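Local atomic coordinates of beta-lactamase (Chitinophaga pinensis, PDB entry 6N36), a protein that probably hydrolyses the amide bond of beta-lactam rings, as a metallo-beta-lactamase-type enzyme that holds two zinc ions in its active site. Residues A[23-26]-A[27-31]; A[225-229]-A[230-234]. All coordinates share one frame; numbering follows the deposited sequence.

Overall arrangement
The two contacts lie in series along the chain, with centres about 16 Å apart. Interaction 1 is the hairpin formed by strands 23-26 and 29-31 at the edge of the seven-stranded sheet; interaction 2 is the pair of short helical turns that follows strand 221-223 of the five-stranded sheet. They meet through aromatic and leucine side chains: Tyr31 CE1 is 3.6 Å from Tyr230 OH, and Phe23 CZ is 4.1 Å from Leu232 CD1. Only interaction 2 supplies a metal ligand, His226, which binds zinc. The hairpin stays remote from the metals, the side chain of Tyr31 lying about 12 Å from a zinc ion.

Interaction 1: A[23-26]-A[27-31]; sequences FRIA and GNLYY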
ATOM      1  N   PHE A  23       8.049 -11.509  -8.698  1.00 21.88           N
ATOM      2  CA  PHE A  23       9.123 -12.229  -8.029  1.00 21.88           C
ATOM      3  C   PHE A  23       8.807 -12.448  -6.561  1.00 22.25           C
ATOM      4  O   PHE A  23       8.042 -11.689  -5.968  1.00 21.69           O
ATOM      5  CB  PHE A  23      10.443 -11.483  -8.207  1.00 22.87           C
ATOM      6  CG  PHE A  23      10.582 -10.154  -7.507  1.00 22.26           C
ATOM      7  CD1 PHE A  23      10.057  -8.982  -8.041  1.00 22.55           C
ATOM      8  CD2 PHE A  23      11.153 -10.088  -6.246  1.00 24.19           C
ATOM      9  CE1 PHE A  23      10.211  -7.771  -7.375  1.00 21.78           C
ATOM     10  CE2 PHE A  23      11.334  -8.873  -5.596  1.00 23.98           C
ATOM     11  CZ  PHE A  23      10.802  -7.719  -6.130  1.00 22.28           C
ATOM     12  N   ARG A  24       9.473 -13.448  -6.009  1.00 21.71           N
ATOM     13  CA  ARG A  24       9.398 -13.765  -4.580  1.00 20.69           C
ATOM     14  C   ARG A  24      10.324 -12.814  -3.824  1.00 22.45           C
ATOM     15  O   ARG A  24      11.549 -12.691  -4.135  1.00 23.80           O
ATOM     16  CB  ARG A  24       9.879 -15.198  -4.380  1.00 22.15           C
ATOM     17  CG  ARG A  24       9.750 -15.691  -2.959  1.00 22.77           C
ATOM     18  CD  ARG A  24      10.349 -17.104  -2.942  1.00 25.13           C
ATOM     19  NE  ARG A  24      10.339 -17.663  -1.614  1.00 28.49           N
ATOM     20  CZ  ARG A  24      11.203 -18.563  -1.180  1.00 29.00           C
ATOM     21  NH1 ARG A  24      12.271 -18.872  -1.896  1.00 29.95           N
ATOM     22  NH2 ARG A  24      11.081 -18.998   0.061  1.00 31.16           N
ATOM     23  N   ILE A  25       9.739 -12.061  -2.894  1.00 21.11           N
ATOM     24  CA  ILE A  25      10.537 -11.120  -2.069  1.00 21.74           C
ATOM     25  C   ILE A  25      11.229 -11.905  -0.959  1.00 23.79           C
ATOM     26  O   ILE A  25      12.470 -11.796  -0.815  1.00 24.83           O
ATOM     27  CB  ILE A  25       9.604 -10.014  -1.532  1.00 21.66           C
ATOM     28  CG1 ILE A  25       8.996  -9.185  -2.668  1.00 20.68           C
ATOM     29  CG2 ILE A  25      10.378  -9.170  -0.522  1.00 23.04           C
ATOM     30  CD1 ILE A  25       7.800  -8.353  -2.242  1.00 20.12           C
ATOM     31  N   ALA A  26      10.443 -12.577  -0.145  1.00 23.52           N
ATOM     32  CA  ALA A  26      10.902 -13.222   1.097  1.00 24.14           C
ATOM     33  C   ALA A  26       9.826 -14.217   1.493  1.00 23.58           C
ATOM     34  O   ALA A  26       8.676 -13.816   1.629  1.00 22.69           O
ATOM     35  CB  ALA A  26      11.134 -12.210   2.173  1.00 24.61           C
ATOM     36  N   GLY A  27      10.182 -15.488   1.662  1.00 24.19           N
ATOM     37  CA  GLY A  27       9.166 -16.431   2.140  1.00 23.63           C
ATOM     38  C   GLY A  27       7.992 -16.529   1.164  1.00 23.32           C
ATOM     39  O   GLY A  27       8.204 -16.652  -0.066  1.00 23.82           O
ATOM     40  N   ASN A  28       6.795 -16.390   1.724  1.00 22.44           N
ATOM     41  CA  ASN A  28       5.493 -16.445   1.020  1.00 20.85           C
ATOM     42  C   ASN A  28       5.013 -15.055   0.588  1.00 20.36           C
ATOM     43  O   ASN A  28       3.805 -14.898   0.338  1.00 21.08           O
ATOM     44  CB  ASN A  28       4.463 -17.190   1.863  1.00 21.69           C
ATOM     45  CG  ASN A  28       4.216 -16.579   3.225  1.00 23.69           C
ATOM     46  OD1 ASN A  28       5.145 -16.118   3.920  1.00 25.73           O
ATOM     47  ND2 ASN A  28       2.975 -16.587   3.643  1.00 25.04           N
ATOM     48  N   LEU A  29       5.883 -14.063   0.581  1.00 20.50           N
ATOM     49  CA  LEU A  29       5.546 -12.694   0.119  1.00 18.93           C
ATOM     50  C   LEU A  29       6.140 -12.459  -1.261  1.00 18.58           C
ATOM     51  O   LEU A  29       7.367 -12.658  -1.467  1.00 20.24           O
ATOM     52  CB  LEU A  29       6.115 -11.681   1.106  1.00 19.92           C
ATOM     53  CG  LEU A  29       6.049 -10.238   0.638  1.00 20.17           C
ATOM     54  CD1 LEU A  29       4.623  -9.726   0.516  1.00 19.83           C
ATOM     55  CD2 LEU A  29       6.858  -9.330   1.555  1.00 21.38           C
ATOM     56  N   TYR A  30       5.292 -12.108  -2.190  1.00 18.36           N
ATOM     57  CA  TYR A  30       5.641 -11.925  -3.610  1.00 18.24           C
ATOM     58  C   TYR A  30       5.284 -10.490  -4.021  1.00 19.05           C
ATOM     59  O   TYR A  30       4.255  -9.905  -3.595  1.00 18.40           O
ATOM     60  CB  TYR A  30       4.870 -12.894  -4.501  1.00 19.38           C
ATOM     61  CG  TYR A  30       5.165 -14.338  -4.207  1.00 20.00           C
ATOM     62  CD1 TYR A  30       4.518 -14.992  -3.163  1.00 19.79           C
ATOM     63  CD2 TYR A  30       6.105 -15.050  -4.929  1.00 21.91           C
ATOM     64  CE1 TYR A  30       4.811 -16.299  -2.827  1.00 21.09           C
ATOM     65  CE2 TYR A  30       6.365 -16.389  -4.630  1.00 22.26           C
ATOM     66  CZ  TYR A  30       5.742 -17.002  -3.548  1.00 21.78           C
ATOM     67  OH  TYR A  30       5.964 -18.334  -3.220  1.00 24.15           O
ATOM     68  N   TYR A  31       6.086  -9.991  -4.950  1.00 18.72           N
ATOM     69  CA  TYR A  31       5.853  -8.726  -5.668  1.00 18.32           C
ATOM     70  C   TYR A  31       5.100  -9.055  -6.955  1.00 18.77           C
ATOM     71  O   TYR A  31       5.589  -9.851  -7.756  1.00 19.35           O
ATOM     72  CB  TYR A  31       7.151  -8.007  -6.020  1.00 19.06           C
ATOM     73  CG  TYR A  31       6.927  -6.621  -6.590  1.00 19.51           C
ATOM     74  CD1 TYR A  31       6.803  -5.521  -5.753  1.00 19.59           C
ATOM     75  CD2 TYR A  31       6.772  -6.400  -7.964  1.00 19.56           C
ATOM     76  CE1 TYR A  31       6.571  -4.266  -6.251  1.00 19.64           C
ATOM     77  CE2 TYR A  31       6.548  -5.130  -8.465  1.00 20.18           C
ATOM     78  CZ  TYR A  31       6.496  -4.048  -7.613  1.00 18.84           C
ATOM     79  OH  TYR A  31       6.244  -2.783  -8.062  1.00 20.58           O
TER
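Gly27 offers its O to Arg24 NE at 2.8 Å, a nearly straight bond (N-H...O 170°) lying in the guanidinium plane. Arg24 reaches it with a chain extended from CG to NE, and its guanidinium also makes a cation-pi contact with Tyr242. Gly27, with positive phi, and Asn28 are the central residues of a type II' turn, closed by Leu29 N donating to Ala26 O at 3.0 Å. Leu29 O then receives Ile25 N at 2.8 Å and, weakly, Ala26 N, so one carbonyl serves two successive residues. Leu29 CG meets Ile25 CD1 at 3.9 Å, next to Phe40.

The Tyr30 ring crosses the Arg24 chain at a slant, CE2 being 3.7 Å from Arg24 CB, on the sheet face that the two residues share; Phe71 meets the ring edge-to-face. Tyr31 completes the ladder, its N and O both bonded to Phe23. With chi1 of 68°, Phe23 CG sits between its own N and carbonyl carbon, which swings the ring across the neighbouring strand. Tyr31 CB consequently lies over one ring face, 3.7 Å from the centroid, a CH-pi contact, whereas the two rings are slid apart and barely overlap. The arrangement is a beta hairpin with a two-residue type II' turn and a classic bulge, Ile25 and Ala26 both facing Leu29, at the edge of one sheet of the metallo-beta-lactamase fold.

Interaction 2: A[225-229]-A[230-234]; sequences PHAGQ and YELHK. With ZN (zinc ion), chain B.
Tyr230 has a chi1 of 65°, setting CG between its own N and carbonyl carbon, and this brings the ring back to the His226 carbonyl and to Ala227 CA. There CD1 comes 3.4 Å from His226 O, which approaches the ring edge near its plane, while CE1 packs obliquely against Ala227 CA. In His226, CG is anti to the carbonyl carbon (chi1 -72°), which places NE2 at the zinc.

The imidazole is held at both nitrogens: NE2 binds zinc at 2.1 Å and ND1 hydrogen-bonds to Asp36 OD2. This second-shell carboxylate limits rotation of the ring and would probably strengthen the donation from NE2 by polarising it. A water bound to the same zinc at 2.0 Å, together with Asp87 and His88, completes the ligands seen.

Ala227 O links the two turns. It accepts Leu232 N at 3.0 Å (N-H...O 160°), with the donor tilted out of the carbonyl plane, and takes a weaker bond from Tyr230 N. A water that accepts from His233 N also donates weakly to this oxygen. Nearby, Ala227 CB packs 3.9 Å from Leu232 CB and lies obliquely to the His233 ring, whose NE2 is bonded to Tyr35 O and whose ring stacks on Tyr35. Glu231, with positive phi, leaves the first turn and takes the N-cap position of the next; its OE1 forms a salt bridge of 3.3 Å with Lys234 NZ. The whole is a pair of consecutive short helical turns following a loop histidine that, with Asp87 and His88, binds one of the two zinc ions of the metallo-beta-lactamase fold.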
ATOM      1  N   PRO A 225       4.568   1.560  -1.439  1.00 19.43           N
ATOM      2  CA  PRO A 225       3.651   1.498  -2.558  1.00 19.27           C
ATOM      3  C   PRO A 225       4.216   2.028  -3.873  1.00 18.92           C
ATOM      4  O   PRO A 225       3.615   1.723  -4.869  1.00 20.31           O
ATOM      5  CB  PRO A 225       2.472   2.363  -2.106  1.00 21.33           C
ATOM      6  CG  PRO A 225       2.505   2.305  -0.612  1.00 21.09           C
ATOM      7  CD  PRO A 225       3.983   2.317  -0.298  1.00 20.77           C
ATOM      8  N   HIS A 226       5.263   2.850  -3.831  1.00 18.06           N
ATOM      9  CA  HIS A 226       5.902   3.386  -5.040  1.00 19.46           C
ATOM     10  C   HIS A 226       7.359   2.944  -5.037  1.00 21.14           C
ATOM     11  O   HIS A 226       8.055   3.165  -4.043  1.00 21.29           O
ATOM     12  CB  HIS A 226       5.780   4.904  -5.101  1.00 19.48           C
ATOM     13  CG  HIS A 226       4.400   5.366  -5.398  1.00 20.02           C
ATOM     14  ND1 HIS A 226       3.884   5.421  -6.708  1.00 21.17           N
ATOM     15  CD2 HIS A 226       3.399   5.729  -4.569  1.00 19.99           C
ATOM     16  CE1 HIS A 226       2.639   5.858  -6.648  1.00 20.40           C
ATOM     17  NE2 HIS A 226       2.305   6.043  -5.370  1.00 19.32           N
ATOM     18  N   ALA A 227       7.846   2.475  -6.186  1.00 22.66           N
ATOM     19  CA  ALA A 227       9.218   1.940  -6.303  1.00 23.13           C
ATOM     20  C   ALA A 227      10.246   2.985  -5.840  1.00 25.24           C
ATOM     21  O   ALA A 227      11.260   2.576  -5.257  1.00 25.85           O
ATOM     22  CB  ALA A 227       9.449   1.605  -7.765  1.00 23.95           C
ATOM     23  N   GLY A 228      10.066   4.244  -6.195  1.00 26.71           N
ATOM     24  CA  GLY A 228      11.081   5.285  -5.918  1.00 29.00           C
ATOM     25  C   GLY A 228      11.216   5.535  -4.421  1.00 29.11           C
ATOM     26  O   GLY A 228      12.305   5.997  -3.976  1.00 31.32           O
ATOM     27  N   GLN A 229      10.166   5.264  -3.640  1.00 25.63           N
ATOM     28  CA  GLN A 229      10.179   5.539  -2.187  1.00 25.02           C
ATOM     29  C   GLN A 229      11.187   4.630  -1.492  1.00 25.12           C
ATOM     30  O   GLN A 229      11.700   5.038  -0.449  1.00 28.15           O
ATOM     31  CB  GLN A 229       8.773   5.384  -1.615  1.00 24.84           C
ATOM     32  CG  GLN A 229       7.930   6.556  -2.068  1.00 25.49           C
ATOM     33  CD  GLN A 229       6.501   6.467  -1.650  1.00 27.23           C
ATOM     34  OE1 GLN A 229       5.953   5.367  -1.500  1.00 27.10           O
ATOM     35  NE2 GLN A 229       5.909   7.662  -1.557  1.00 30.37           N
ATOM     36  N   TYR A 230      11.433   3.417  -1.997  1.00 23.21           N
ATOM     37  CA  TYR A 230      12.338   2.429  -1.353  1.00 24.56           C
ATOM     38  C   TYR A 230      13.400   1.970  -2.336  1.00 25.70           C
ATOM     39  O   TYR A 230      14.082   1.016  -1.991  1.00 26.94           O
ATOM     40  CB  TYR A 230      11.575   1.267  -0.730  1.00 24.08           C
ATOM     41  CG  TYR A 230      10.821   0.356  -1.663  1.00 23.42           C
ATOM     42  CD1 TYR A 230       9.696   0.768  -2.353  1.00 22.86           C
ATOM     43  CD2 TYR A 230      11.231  -0.955  -1.848  1.00 24.52           C
ATOM     44  CE1 TYR A 230       8.970  -0.088  -3.167  1.00 24.32           C
ATOM     45  CE2 TYR A 230      10.539  -1.814  -2.685  1.00 24.65           C
ATOM     46  CZ  TYR A 230       9.401  -1.387  -3.353  1.00 23.38           C
ATOM     47  OH  TYR A 230       8.684  -2.202  -4.188  1.00 23.85           O
ATOM     48  N   GLU A 231      13.543   2.654  -3.474  1.00 26.25           N
ATOM     49  CA  GLU A 231      14.613   2.387  -4.474  1.00 27.23           C
ATOM     50  C   GLU A 231      14.547   0.924  -4.927  1.00 27.58           C
ATOM     51  O   GLU A 231      15.586   0.266  -5.031  1.00 26.95           O
ATOM     52  CB  GLU A 231      15.944   2.823  -3.864  1.00 31.27           C
ATOM     53  CG  GLU A 231      16.010   4.327  -3.716  1.00 34.71           C
ATOM     54  CD  GLU A 231      16.405   5.102  -4.963  1.00 41.72           C
ATOM     55  OE1 GLU A 231      16.075   4.686  -6.118  1.00 43.53           O
ATOM     56  OE2 GLU A 231      17.097   6.124  -4.782  1.00 49.83           O
ATOM     57  N   LEU A 232      13.344   0.406  -5.223  1.00 25.05           N
ATOM     58  CA  LEU A 232      13.181  -0.972  -5.727  1.00 25.35           C
ATOM     59  C   LEU A 232      14.226  -1.290  -6.798  1.00 25.75           C
ATOM     60  O   LEU A 232      14.787  -2.354  -6.696  1.00 26.60           O
ATOM     61  CB  LEU A 232      11.780  -1.161  -6.321  1.00 24.29           C
ATOM     62  CG  LEU A 232      11.506  -2.482  -7.031  1.00 24.56           C
ATOM     63  CD1 LEU A 232      11.712  -3.674  -6.122  1.00 24.06           C
ATOM     64  CD2 LEU A 232      10.087  -2.450  -7.612  1.00 25.58           C
ATOM     65  N   HIS A 233      14.382  -0.427  -7.795  1.00 27.08           N
ATOM     66  CA  HIS A 233      15.119  -0.772  -9.035  1.00 27.97           C
ATOM     67  C   HIS A 233      16.607  -0.598  -8.803  1.00 31.34           C
ATOM     68  O   HIS A 233      17.349  -1.119  -9.658  1.00 34.79           O
ATOM     69  CB  HIS A 233      14.623   0.062 -10.194  1.00 28.49           C
ATOM     70  CG  HIS A 233      13.194  -0.264 -10.435  1.00 28.82           C
ATOM     71  ND1 HIS A 233      12.808  -1.519 -10.810  1.00 28.75           N
ATOM     72  CD2 HIS A 233      12.090   0.491 -10.321  1.00 28.78           C
ATOM     73  CE1 HIS A 233      11.480  -1.538 -10.918  1.00 28.73           C
ATOM     74  NE2 HIS A 233      11.020  -0.317 -10.607  1.00 26.70           N
ATOM     75  N   LYS A 234      17.009  -0.077  -7.643  1.00 31.28           N
ATOM     76  CA  LYS A 234      18.442  -0.142  -7.241  1.00 32.93           C
ATOM     77  C   LYS A 234      18.703  -1.398  -6.411  1.00 33.11           C
ATOM     78  O   LYS A 234      19.883  -1.843  -6.390  1.00 36.47           O
ATOM     79  CB  LYS A 234      18.868   1.139  -6.528  1.00 33.92           C
ATOM     80  CG  LYS A 234      18.946   2.346  -7.451  1.00 36.95           C
ATOM     81  CD  LYS A 234      19.255   3.648  -6.720  1.00 38.27           C
ATOM     82  CE  LYS A 234      19.644   4.765  -7.667  1.00 41.53           C
ATOM     83  NZ  LYS A 234      18.472   5.495  -8.194  1.00 43.97           N
TER
HETATM   84 ZN    ZN B 501       0.383   6.566  -4.795  0.90 22.01          ZN
HETATM   85  O   HOH W   1      13.332   2.354  -7.722  1.00 35.34           O
HETATM   86  O   HOH W   2       0.696   7.695  -3.152  1.00 27.52           O